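Local coordinates for peptidase M16 inactive domain family protein (Pseudomonas fluorescens, PDB 3GWB), which probably belongs with the M16 metallopeptidases as an inactive-domain protein, with hydrolase activity and metal binding only tentatively ascribed to it, at residues V28-L33 with A363-I368; G50-V55 with P177-A182; S152-K157 with V414-G419; V269-Q274 with D348-E353. One frame throughout, in Å; residues are numbered along the deposited sequence.

How the interactions relate
Followed from the N terminus, the chain leaves 28-33, 50-55 and 152-157 before any contact closes. Interaction 2 closes first, at 177-182, and ties the loop before helix 55-62 to the start of helix 181-191; it crosses interaction 3 and nests inside interaction 1. Interaction 4 then opens and closes within the second half, joining helices 266-277 and 344-356, and nests inside the loops of both interactions 1 and 3. Those two close last, at 363-368 and 414-419, and they cross. They lie on opposite sides of the chain's centre, about 40 Å apart between centres, and each ties the first half, with its six-stranded sheet, to the second, with its five-stranded sheet.

Interaction 1: residues V28-L33 with A363-I368; sequences VEAREL and ASNADI
The carboxamide oxygen of N365 comes up against the methyl group of A30, N365 OD1 lying 3.5 Å from A30 CB. CG of N365 stands beside its own backbone N (chi1 -65°), which sends the amide off the first turn of its helix and across to the 28-33 segment. E32 folds back to meet it: a sharp bend at chi2 (-84°) lets its carboxylate slide past the amide in the opposite direction, the two planes turned 50° apart. Water supplies the polar link. One molecule accepts from N365 ND2 at 3.0 Å and donates to A30 O at 2.8 Å and to L33 O at 2.7 Å, pinning the amide to the turn beyond the strand. The contact thus joins the end of strand 24-29, in the six-stranded sheet of the first half, to the start of helix 365-377 in the second half. S364 is the N-cap of that helix, and its OG accepts a weak bond from D367 N. One turn further on, I368 CG2 meets V28 CG2 at 4.0 Å, the two side chains crossing at about a right angle, while K107 of the second subunit donates to E32 O.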
loop_
_atom_site.group_PDB
_atom_site.type_symbol
_atom_site.label_atom_id
_atom_site.label_comp_id
_atom_site.label_asym_id
_atom_site.label_seq_id
_atom_site.Cartn_x
_atom_site.Cartn_y
_atom_site.Cartn_z
ATOM N N VAL A 28 7.040 -4.706 27.092
ATOM C CA VAL A 28 8.417 -4.219 27.114
ATOM C C VAL A 28 8.350 -2.711 27.350
ATOM O O VAL A 28 7.724 -1.978 26.573
ATOM C CB VAL A 28 9.149 -4.477 25.773
ATOM C CG1 VAL A 28 10.499 -3.768 25.770
ATOM C CG2 VAL A 28 9.340 -5.971 25.559
ATOM N N GLU A 29 8.971 -2.248 28.429
ATOM C CA GLU A 29 8.976 -0.822 28.720
ATOM C C GLU A 29 10.054 -0.184 27.841
ATOM O O GLU A 29 11.166 -0.700 27.743
ATOM C CB GLU A 29 9.285 -0.570 30.199
ATOM C CG GLU A 29 9.051 0.875 30.636
ATOM C CD GLU A 29 9.365 1.120 32.104
ATOM O OE1 GLU A 29 8.922 0.316 32.949
ATOM O OE2 GLU A 29 10.038 2.127 32.420
ATOM N N ALA A 30 9.705 0.917 27.183
ATOM C CA ALA A 30 10.621 1.650 26.305
ATOM C C ALA A 30 10.237 3.111 26.467
ATOM O O ALA A 30 9.217 3.546 25.949
ATOM C CB ALA A 30 10.428 1.212 24.873
ATOM N N ARG A 31 11.062 3.862 27.182
ATOM C CA ARG A 31 10.765 5.253 27.474
ATOM C C ARG A 31 11.345 6.312 26.546
ATOM O O ARG A 31 11.143 7.499 26.785
ATOM C CB ARG A 31 11.218 5.560 28.898
ATOM C CG ARG A 31 10.628 4.648 29.957
ATOM C CD ARG A 31 9.173 4.986 30.206
ATOM N NE ARG A 31 8.693 4.392 31.446
ATOM C CZ ARG A 31 7.609 4.802 32.091
ATOM N NH1 ARG A 31 6.897 5.813 31.611
ATOM N NH2 ARG A 31 7.243 4.205 33.215
ATOM N N GLU A 32 12.060 5.906 25.501
ATOM C CA GLU A 32 12.666 6.885 24.593
ATOM C C GLU A 32 11.682 7.861 23.947
ATOM O O GLU A 32 11.939 9.064 23.890
ATOM C CB GLU A 32 13.470 6.173 23.501
ATOM C CG GLU A 32 12.732 5.038 22.784
ATOM C CD GLU A 32 12.809 3.699 23.523
ATOM O OE1 GLU A 32 12.343 2.685 22.954
ATOM O OE2 GLU A 32 13.332 3.653 24.658
ATOM N N LEU A 33 10.557 7.343 23.465
ATOM C CA LEU A 33 9.534 8.163 22.810
ATOM C C LEU A 33 8.237 8.180 23.608
ATOM O O LEU A 33 7.861 7.175 24.216
ATOM C CB LEU A 33 9.248 7.616 21.409
ATOM C CG LEU A 33 10.462 7.581 20.481
ATOM C CD1 LEU A 33 10.181 6.672 19.287
ATOM C CD2 LEU A 33 10.795 9.000 20.039
ATOM N N ALA A 363 15.902 -1.472 17.982
ATOM C CA ALA A 363 14.566 -1.888 17.567
ATOM C C ALA A 363 13.463 -0.937 18.047
ATOM O O ALA A 363 13.429 -0.534 19.210
ATOM C CB ALA A 363 14.295 -3.309 18.054
ATOM N N SER A 364 12.558 -0.596 17.133
ATOM C CA SER A 364 11.452 0.308 17.426
ATOM C C SER A 364 10.336 -0.416 18.157
ATOM O O SER A 364 10.313 -1.649 18.209
ATOM C CB SER A 364 10.889 0.884 16.127
ATOM O OG SER A 364 10.334 -0.148 15.320
ATOM N N ASN A 365 9.401 0.350 18.706
ATOM C CA ASN A 365 8.276 -0.240 19.414
ATOM C C ASN A 365 7.466 -1.150 18.484
ATOM O O ASN A 365 7.050 -2.234 18.886
ATOM C CB ASN A 365 7.378 0.855 20.015
ATOM C CG ASN A 365 8.082 1.665 21.098
ATOM O OD1 ASN A 365 9.149 1.286 21.576
ATOM N ND2 ASN A 365 7.479 2.776 21.494
ATOM N N ALA A 366 7.265 -0.725 17.234
ATOM C CA ALA A 366 6.491 -1.517 16.273
ATOM C C ALA A 366 7.141 -2.862 15.961
ATOM O O ALA A 366 6.458 -3.883 15.850
ATOM C CB ALA A 366 6.294 -0.734 14.971
ATOM N N ASP A 367 8.463 -2.861 15.802
ATOM C CA ASP A 367 9.162 -4.102 15.503
ATOM C C ASP A 367 9.106 -5.035 16.707
ATOM O O ASP A 367 8.846 -6.225 16.566
ATOM C CB ASP A 367 10.618 -3.832 15.122
ATOM C CG ASP A 367 10.758 -3.256 13.722
ATOM O OD1 ASP A 367 10.178 -3.840 12.777
ATOM O OD2 ASP A 367 11.456 -2.228 13.566
ATOM N N ILE A 368 9.343 -4.485 17.890
ATOM C CA ILE A 368 9.316 -5.284 19.116
ATOM C C ILE A 368 7.922 -5.852 19.364
ATOM O O ILE A 368 7.765 -7.051 19.587
ATOM C CB ILE A 368 9.752 -4.445 20.343
ATOM C CG1 ILE A 368 11.172 -3.915 20.134
ATOM C CG2 ILE A 368 9.706 -5.294 21.611
ATOM C CD1 ILE A 368 12.214 -5.006 19.952
HETATM O O HOH W 1 8.768 4.726 23.443
HETATM O O HOH W 2 11.421 0.395 21.288
#

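Interaction 2: residues G50-V55 with P177-A182; sequences GNAPGV and PPITLA
Two torsions of I179 decide which branch meets which neighbour. With chi1 at -58°, CG1 stands beside the backbone N and CG2 lies opposite that N; chi2 at -55° then turns CD1 toward the facing loop. The ethyl tip reaches A52, where I179 CD1 is 3.7 Å from A52 CB, while the other branch reaches V55, with I179 CG2 4.2 Å from V55 CG2. One isoleucine therefore spans both ends of a single turn. That turn, A52 to V55, is a type II beta turn closed by V55 N donating to A52 O at 2.9 Å. G54 sits at its third position with a positive phi (94°), a backbone geometry suited to glycine, and it is also the N-cap residue of helix 55-62. The opposing segment likewise leads into a helix, 181-191, with T180 as N-cap: its OG1 caps a backbone N in the first turn and its own N is bound by Q183 OE1, in the manner of a capping box. Two helix starts of the first half are thereby brought side by side. L184 of helix 181-191 extends the apolar surface, touching both V55 and I179, and the side chain of Q183 borders A52. Backbone polar groups are served from outside the pair: K133 NZ donates to both P177 O and I179 O, and S175 OG bonds to P53 O. Between the two segments themselves no hydrogen bond forms, so their buried meeting rests on the fit of methyl groups.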
loop_
_atom_site.group_PDB
_atom_site.type_symbol
_atom_site.label_atom_id
_atom_site.label_comp_id
_atom_site.label_asym_id
_atom_site.label_seq_id
_atom_site.Cartn_x
_atom_site.Cartn_y
_atom_site.Cartn_z
ATOM N N GLY A 50 -14.032 -22.615 8.725
ATOM C CA GLY A 50 -14.986 -23.703 8.752
ATOM C C GLY A 50 -15.696 -23.789 7.412
ATOM O O GLY A 50 -15.052 -23.814 6.361
ATOM N N ASN A 51 -17.024 -23.808 7.445
ATOM C CA ASN A 51 -17.827 -23.907 6.231
ATOM C C ASN A 51 -18.121 -22.553 5.585
ATOM O O ASN A 51 -18.918 -22.474 4.646
ATOM C CB ASN A 51 -19.159 -24.576 6.544
ATOM C CG ASN A 51 -20.084 -23.669 7.332
ATOM O OD1 ASN A 51 -19.753 -23.228 8.436
ATOM N ND2 ASN A 51 -21.248 -23.375 6.762
ATOM N N ALA A 52 -17.497 -21.490 6.085
ATOM C CA ALA A 52 -17.732 -20.163 5.527
ATOM C C ALA A 52 -16.439 -19.441 5.144
ATOM O O ALA A 52 -16.087 -18.421 5.734
ATOM C CB ALA A 52 -18.539 -19.319 6.516
ATOM N N PRO A 53 -15.719 -19.962 4.140
ATOM C CA PRO A 53 -14.464 -19.353 3.686
ATOM C C PRO A 53 -14.588 -17.835 3.567
ATOM O O PRO A 53 -15.527 -17.331 2.943
ATOM C CB PRO A 53 -14.230 -20.024 2.336
ATOM C CG PRO A 53 -14.782 -21.400 2.562
ATOM C CD PRO A 53 -16.076 -21.121 3.300
ATOM N N GLY A 54 -13.651 -17.117 4.183
ATOM C CA GLY A 54 -13.672 -15.665 4.139
ATOM C C GLY A 54 -14.369 -14.957 5.298
ATOM O O GLY A 54 -14.271 -13.738 5.424
ATOM N N VAL A 55 -15.070 -15.693 6.156
ATOM C CA VAL A 55 -15.771 -15.037 7.255
ATOM C C VAL A 55 -14.789 -14.393 8.241
ATOM O O VAL A 55 -15.057 -13.327 8.786
ATOM C CB VAL A 55 -16.727 -16.023 7.992
ATOM C CG1 VAL A 55 -15.938 -17.069 8.770
ATOM C CG2 VAL A 55 -17.652 -15.248 8.914
ATOM N N PRO A 177 -21.029 -13.766 -0.837
ATOM C CA PRO A 177 -22.403 -13.252 -0.842
ATOM C C PRO A 177 -23.296 -13.741 0.298
ATOM O O PRO A 177 -23.945 -12.939 0.965
ATOM C CB PRO A 177 -22.923 -13.674 -2.214
ATOM C CG PRO A 177 -21.700 -13.617 -3.060
ATOM C CD PRO A 177 -20.658 -14.270 -2.173
ATOM N N PRO A 178 -23.330 -15.059 0.546
ATOM C CA PRO A 178 -24.150 -15.656 1.607
ATOM C C PRO A 178 -23.863 -15.236 3.056
ATOM O O PRO A 178 -24.765 -15.283 3.898
ATOM C CB PRO A 178 -23.933 -17.156 1.407
ATOM C CG PRO A 178 -23.629 -17.267 -0.049
ATOM C CD PRO A 178 -22.687 -16.116 -0.251
ATOM N N ILE A 179 -22.630 -14.832 3.354
ATOM C CA ILE A 179 -22.277 -14.439 4.729
ATOM C C ILE A 179 -23.204 -13.370 5.310
ATOM O O ILE A 179 -23.316 -12.275 4.772
ATOM C CB ILE A 179 -20.822 -13.923 4.817
ATOM C CG1 ILE A 179 -19.855 -15.005 4.329
ATOM C CG2 ILE A 179 -20.484 -13.545 6.260
ATOM C CD1 ILE A 179 -20.004 -16.320 5.037
ATOM N N THR A 180 -23.846 -13.689 6.427
ATOM C CA THR A 180 -24.773 -12.763 7.064
ATOM C C THR A 180 -24.211 -12.113 8.325
ATOM O O THR A 180 -23.165 -12.514 8.844
ATOM C CB THR A 180 -26.057 -13.480 7.459
ATOM O OG1 THR A 180 -25.767 -14.389 8.525
ATOM C CG2 THR A 180 -26.620 -14.267 6.269
ATOM N N LEU A 181 -24.922 -11.103 8.814
ATOM C CA LEU A 181 -24.511 -10.404 10.023
ATOM C C LEU A 181 -24.514 -11.378 11.199
ATOM O O LEU A 181 -23.675 -11.283 12.091
ATOM C CB LEU A 181 -25.458 -9.235 10.300
ATOM C CG LEU A 181 -25.466 -8.139 9.224
ATOM C CD1 LEU A 181 -26.480 -7.061 9.590
ATOM C CD2 LEU A 181 -24.077 -7.533 9.090
ATOM N N ALA A 182 -25.454 -12.321 11.182
ATOM C CA ALA A 182 -25.560 -13.319 12.243
ATOM C C ALA A 182 -24.288 -14.152 12.327
ATOM O O ALA A 182 -23.833 -14.496 13.415
ATOM C CB ALA A 182 -26.755 -14.233 11.995
#

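Interaction 3: residues S152-K157 with V414-G419; sequences SLELMK and VIVSAG
L155 drives one methyl group into the strand: its CD1 lies 3.7 Å from V414 CG1 and 3.7 Å from V416 CG2. The leucine leaves the helix with CG opposite the backbone N (chi1 -179°), and chi2 of 53° swings CD1 against both valines, close also to V414 O at 3.6 Å. V414 and V416 share one conformation, with CG1 opposite the backbone N, and being two residues apart on a strand they project from the same face. They use different branches, however: V414 offers CG1 to the leucine and V416 offers CG2. The other branch of V416 serves E154, whose CG is 4.0 Å from V416 CG1, the two side chains crossing at about a right angle. A bend at chi2 turns the carboxylate of E154 away from the valine, and OE2 forms a salt bridge with R158 one turn along. Helix 147-160, from the first half of the chain, thus lies nearly antiparallel (160°) on strand 414-419 of the second half's five-stranded sheet, with M253 and A255 of strand 249-257 also touching L155. No hydrogen bond crosses between the two segments; carbon contacts carry the buried meeting, while the charge of E154 is paired within its own helix.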
loop_
_atom_site.group_PDB
_atom_site.type_symbol
_atom_site.label_atom_id
_atom_site.label_comp_id
_atom_site.label_asym_id
_atom_site.label_seq_id
_atom_site.Cartn_x
_atom_site.Cartn_y
_atom_site.Cartn_z
ATOM N N SER A 152 -0.531 -19.261 -7.248
ATOM C CA SER A 152 -0.445 -19.360 -5.797
ATOM C C SER A 152 -1.653 -20.090 -5.201
ATOM O O SER A 152 -1.486 -21.008 -4.397
ATOM C CB SER A 152 -0.331 -17.965 -5.185
ATOM O OG SER A 152 -0.186 -18.044 -3.779
ATOM N N LEU A 153 -2.860 -19.684 -5.592
ATOM C CA LEU A 153 -4.075 -20.320 -5.084
ATOM C C LEU A 153 -4.057 -21.820 -5.356
ATOM O O LEU A 153 -4.375 -22.621 -4.477
ATOM C CB LEU A 153 -5.323 -19.702 -5.727
ATOM C CG LEU A 153 -5.600 -18.227 -5.422
ATOM C CD1 LEU A 153 -6.917 -17.819 -6.056
ATOM C CD2 LEU A 153 -5.651 -18.008 -3.912
ATOM N N GLU A 154 -3.685 -22.192 -6.581
ATOM C CA GLU A 154 -3.613 -23.597 -6.976
ATOM C C GLU A 154 -2.509 -24.328 -6.213
ATOM O O GLU A 154 -2.692 -25.471 -5.796
ATOM C CB GLU A 154 -3.357 -23.705 -8.485
ATOM C CG GLU A 154 -3.064 -25.114 -9.007
ATOM C CD GLU A 154 -4.215 -26.085 -8.795
ATOM O OE1 GLU A 154 -5.381 -25.636 -8.773
ATOM O OE2 GLU A 154 -3.952 -27.303 -8.670
ATOM N N LEU A 155 -1.368 -23.668 -6.032
ATOM C CA LEU A 155 -0.249 -24.277 -5.319
ATOM C C LEU A 155 -0.630 -24.590 -3.875
ATOM O O LEU A 155 -0.296 -25.655 -3.351
ATOM C CB LEU A 155 0.973 -23.351 -5.356
ATOM C CG LEU A 155 2.247 -23.855 -4.669
ATOM C CD1 LEU A 155 2.615 -25.228 -5.197
ATOM C CD2 LEU A 155 3.384 -22.871 -4.915
HETATM N N MSE A 156 -1.334 -23.666 -3.228
HETATM C CA MSE A 156 -1.756 -23.884 -1.852
HETATM C C MSE A 156 -2.772 -25.022 -1.770
HETATM O O MSE A 156 -2.864 -25.696 -0.750
HETATM C CB MSE A 156 -2.335 -22.598 -1.249
HETATM C CG MSE A 156 -1.279 -21.546 -0.891
HETATM SE SE MSE A 156 -0.043 -22.117 0.324
HETATM C CE MSE A 156 -0.892 -21.778 1.877
ATOM N N LYS A 157 -3.526 -25.245 -2.842
ATOM C CA LYS A 157 -4.505 -26.332 -2.861
ATOM C C LYS A 157 -3.800 -27.686 -2.924
ATOM O O LYS A 157 -4.155 -28.617 -2.198
ATOM C CB LYS A 157 -5.433 -26.210 -4.071
ATOM C CG LYS A 157 -6.293 -24.954 -4.101
ATOM C CD LYS A 157 -7.169 -24.918 -5.358
ATOM C CE LYS A 157 -7.908 -23.597 -5.479
ATOM N NZ LYS A 157 -8.664 -23.503 -6.759
ATOM N N VAL A 414 6.358 -29.401 -5.040
ATOM C CA VAL A 414 5.109 -29.304 -5.779
ATOM C C VAL A 414 5.323 -28.067 -6.632
ATOM O O VAL A 414 5.626 -26.988 -6.112
ATOM C CB VAL A 414 3.914 -29.072 -4.839
ATOM C CG1 VAL A 414 2.636 -28.903 -5.652
ATOM C CG2 VAL A 414 3.785 -30.236 -3.877
ATOM N N ILE A 415 5.184 -28.218 -7.940
ATOM C CA ILE A 415 5.411 -27.100 -8.834
ATOM C C ILE A 415 4.172 -26.673 -9.607
ATOM O O ILE A 415 3.415 -27.499 -10.110
ATOM C CB ILE A 415 6.529 -27.447 -9.811
ATOM C CG1 ILE A 415 7.755 -27.910 -9.021
ATOM C CG2 ILE A 415 6.865 -26.243 -10.677
ATOM C CD1 ILE A 415 8.820 -28.547 -9.873
ATOM N N VAL A 416 3.975 -25.364 -9.689
ATOM C CA VAL A 416 2.840 -24.814 -10.404
ATOM C C VAL A 416 3.277 -23.593 -11.190
ATOM O O VAL A 416 3.819 -22.638 -10.627
ATOM C CB VAL A 416 1.709 -24.404 -9.436
ATOM C CG1 VAL A 416 0.550 -23.804 -10.217
ATOM C CG2 VAL A 416 1.248 -25.611 -8.635
ATOM N N SER A 417 3.048 -23.633 -12.496
ATOM C CA SER A 417 3.397 -22.526 -13.368
ATOM C C SER A 417 2.141 -21.992 -14.046
ATOM O O SER A 417 1.188 -22.733 -14.279
ATOM C CB SER A 417 4.396 -22.981 -14.432
ATOM O OG SER A 417 3.864 -24.049 -15.192
ATOM N N ALA A 418 2.141 -20.701 -14.343
ATOM C CA ALA A 418 1.013 -20.071 -15.011
ATOM C C ALA A 418 1.586 -19.218 -16.124
ATOM O O ALA A 418 2.367 -18.294 -15.878
ATOM C CB ALA A 418 0.223 -19.204 -14.033
ATOM N N GLY A 419 1.205 -19.540 -17.351
ATOM C CA GLY A 419 1.691 -18.802 -18.498
ATOM C C GLY A 419 1.243 -19.494 -19.768
ATOM O O GLY A 419 0.473 -20.451 -19.707
#

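Interaction 4: residues V269-Q274 with D348-E353; sequences VSLGNQ and DDAKRE
K351 NZ is gripped by three backbone oxygens, those of S392, Q393 and L395 around the end of helix 384-394, while the base of the same side chain packs on L271: K351 CG lies 4.1 Å from L271 CD2. This is a helix-helix packing within the second half of the chain, helix 266-277 against helix 344-356, their short segments crossing at 110° with axes 9.8 Å apart. The lysine's CB leaves its helix pointing away from the partner, and bends at chi3 and chi4 turn the ammonium group toward the carbonyls. Three acceptors around one nitrogen would favour its charged form. L271 is the chief apolar side chain of the contact. Its CG stands opposite the backbone N (chi1 -167°), extending the fork toward the second helix, where one methyl takes the lysine and the other lies against A350 and the backbone N of K351. The alanine lies where the backbones are nearest, Q274 and A350 having the closest CA atoms of the pair. L347 and L354 of helix 344-356 and L395, in the loop after helix 384-394, also touch L271. Q274 borders A350, but its carboxamide is turned back on its own helix, where NE2 donates a weak, bent bond to S270 O. Across the interface, L271 CD1 meets A350 CB at 3.8 Å.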
loop_
_atom_site.group_PDB
_atom_site.type_symbol
_atom_site.label_atom_id
_atom_site.label_comp_id
_atom_site.label_asym_id
_atom_site.label_seq_id
_atom_site.Cartn_x
_atom_site.Cartn_y
_atom_site.Cartn_z
ATOM N N VAL A 269 17.217 -22.508 9.661
ATOM C CA VAL A 269 16.576 -22.496 8.343
ATOM C C VAL A 269 16.355 -21.081 7.843
ATOM O O VAL A 269 16.305 -20.844 6.638
ATOM C CB VAL A 269 15.215 -23.249 8.339
ATOM C CG1 VAL A 269 15.421 -24.685 8.788
ATOM C CG2 VAL A 269 14.214 -22.535 9.223
ATOM N N SER A 270 16.226 -20.135 8.768
ATOM C CA SER A 270 16.030 -18.747 8.372
ATOM C C SER A 270 17.309 -18.243 7.715
ATOM O O SER A 270 17.263 -17.583 6.678
ATOM C CB SER A 270 15.692 -17.881 9.586
ATOM O OG SER A 270 14.496 -18.330 10.200
ATOM N N LEU A 271 18.451 -18.566 8.310
ATOM C CA LEU A 271 19.727 -18.129 7.757
ATOM C C LEU A 271 20.027 -18.882 6.458
ATOM O O LEU A 271 20.561 -18.315 5.503
ATOM C CB LEU A 271 20.844 -18.364 8.770
ATOM C CG LEU A 271 22.166 -17.674 8.446
ATOM C CD1 LEU A 271 22.066 -16.173 8.756
ATOM C CD2 LEU A 271 23.264 -18.316 9.273
ATOM N N GLY A 272 19.664 -20.157 6.423
ATOM C CA GLY A 272 19.887 -20.945 5.222
ATOM C C GLY A 272 19.045 -20.403 4.080
ATOM O O GLY A 272 19.496 -20.337 2.938
ATOM N N ASN A 273 17.815 -19.999 4.391
ATOM C CA ASN A 273 16.931 -19.455 3.371
ATOM C C ASN A 273 17.429 -18.105 2.902
ATOM O O ASN A 273 17.329 -17.781 1.726
ATOM C CB ASN A 273 15.504 -19.297 3.893
ATOM C CG ASN A 273 14.597 -18.660 2.870
ATOM O OD1 ASN A 273 14.328 -17.456 2.915
ATOM N ND2 ASN A 273 14.144 -19.457 1.915
ATOM N N GLN A 274 17.949 -17.314 3.830
ATOM C CA GLN A 274 18.469 -15.994 3.489
ATOM C C GLN A 274 19.535 -16.116 2.403
ATOM O O GLN A 274 19.521 -15.369 1.424
ATOM C CB GLN A 274 19.062 -15.317 4.733
ATOM C CG GLN A 274 18.021 -14.834 5.743
ATOM C CD GLN A 274 18.645 -14.317 7.039
ATOM O OE1 GLN A 274 19.618 -13.562 7.013
ATOM N NE2 GLN A 274 18.076 -14.718 8.177
ATOM N N ASP A 348 28.954 -15.917 6.484
ATOM C CA ASP A 348 29.399 -14.707 7.172
ATOM C C ASP A 348 28.643 -13.474 6.701
ATOM O O ASP A 348 28.192 -12.664 7.512
ATOM C CB ASP A 348 30.903 -14.507 6.985
ATOM C CG ASP A 348 31.721 -15.495 7.791
ATOM O OD1 ASP A 348 31.394 -15.694 8.983
ATOM O OD2 ASP A 348 32.688 -16.066 7.239
ATOM N N ASP A 349 28.510 -13.335 5.387
ATOM C CA ASP A 349 27.781 -12.215 4.806
ATOM C C ASP A 349 26.349 -12.200 5.346
ATOM O O ASP A 349 25.840 -11.155 5.756
ATOM C CB ASP A 349 27.763 -12.341 3.280
ATOM C CG ASP A 349 29.129 -12.086 2.655
ATOM O OD1 ASP A 349 30.156 -12.370 3.316
ATOM O OD2 ASP A 349 29.175 -11.615 1.496
ATOM N N ALA A 350 25.703 -13.364 5.357
ATOM C CA ALA A 350 24.335 -13.455 5.857
ATOM C C ALA A 350 24.268 -13.037 7.324
ATOM O O ALA A 350 23.417 -12.228 7.703
ATOM C CB ALA A 350 23.797 -14.878 5.684
ATOM N N LYS A 351 25.159 -13.584 8.147
ATOM C CA LYS A 351 25.180 -13.239 9.564
ATOM C C LYS A 351 25.387 -11.737 9.725
ATOM O O LYS A 351 24.753 -11.107 10.570
ATOM C CB LYS A 351 26.292 -14.002 10.292
ATOM C CG LYS A 351 26.050 -15.505 10.384
ATOM C CD LYS A 351 27.364 -16.272 10.454
ATOM C CE LYS A 351 27.796 -16.567 11.866
ATOM N NZ LYS A 351 27.090 -17.761 12.387
ATOM N N ARG A 352 26.263 -11.162 8.906
ATOM C CA ARG A 352 26.528 -9.731 8.978
ATOM C C ARG A 352 25.287 -8.933 8.594
ATOM O O ARG A 352 24.948 -7.952 9.250
ATOM C CB ARG A 352 27.696 -9.346 8.066
ATOM C CG ARG A 352 28.085 -7.885 8.187
ATOM C CD ARG A 352 29.405 -7.568 7.498
ATOM N NE ARG A 352 29.328 -7.693 6.045
ATOM C CZ ARG A 352 29.753 -8.747 5.349
ATOM N NH1 ARG A 352 30.298 -9.791 5.967
ATOM N NH2 ARG A 352 29.635 -8.754 4.027
ATOM N N GLU A 353 24.609 -9.354 7.532
ATOM C CA GLU A 353 23.397 -8.672 7.093
ATOM C C GLU A 353 22.328 -8.788 8.170
ATOM O O GLU A 353 21.638 -7.820 8.487
ATOM C CB GLU A 353 22.859 -9.292 5.799
ATOM C CG GLU A 353 23.707 -9.047 4.561
ATOM C CD GLU A 353 23.071 -9.624 3.303
ATOM O OE1 GLU A 353 22.987 -10.868 3.186
ATOM O OE2 GLU A 353 22.645 -8.830 2.433
#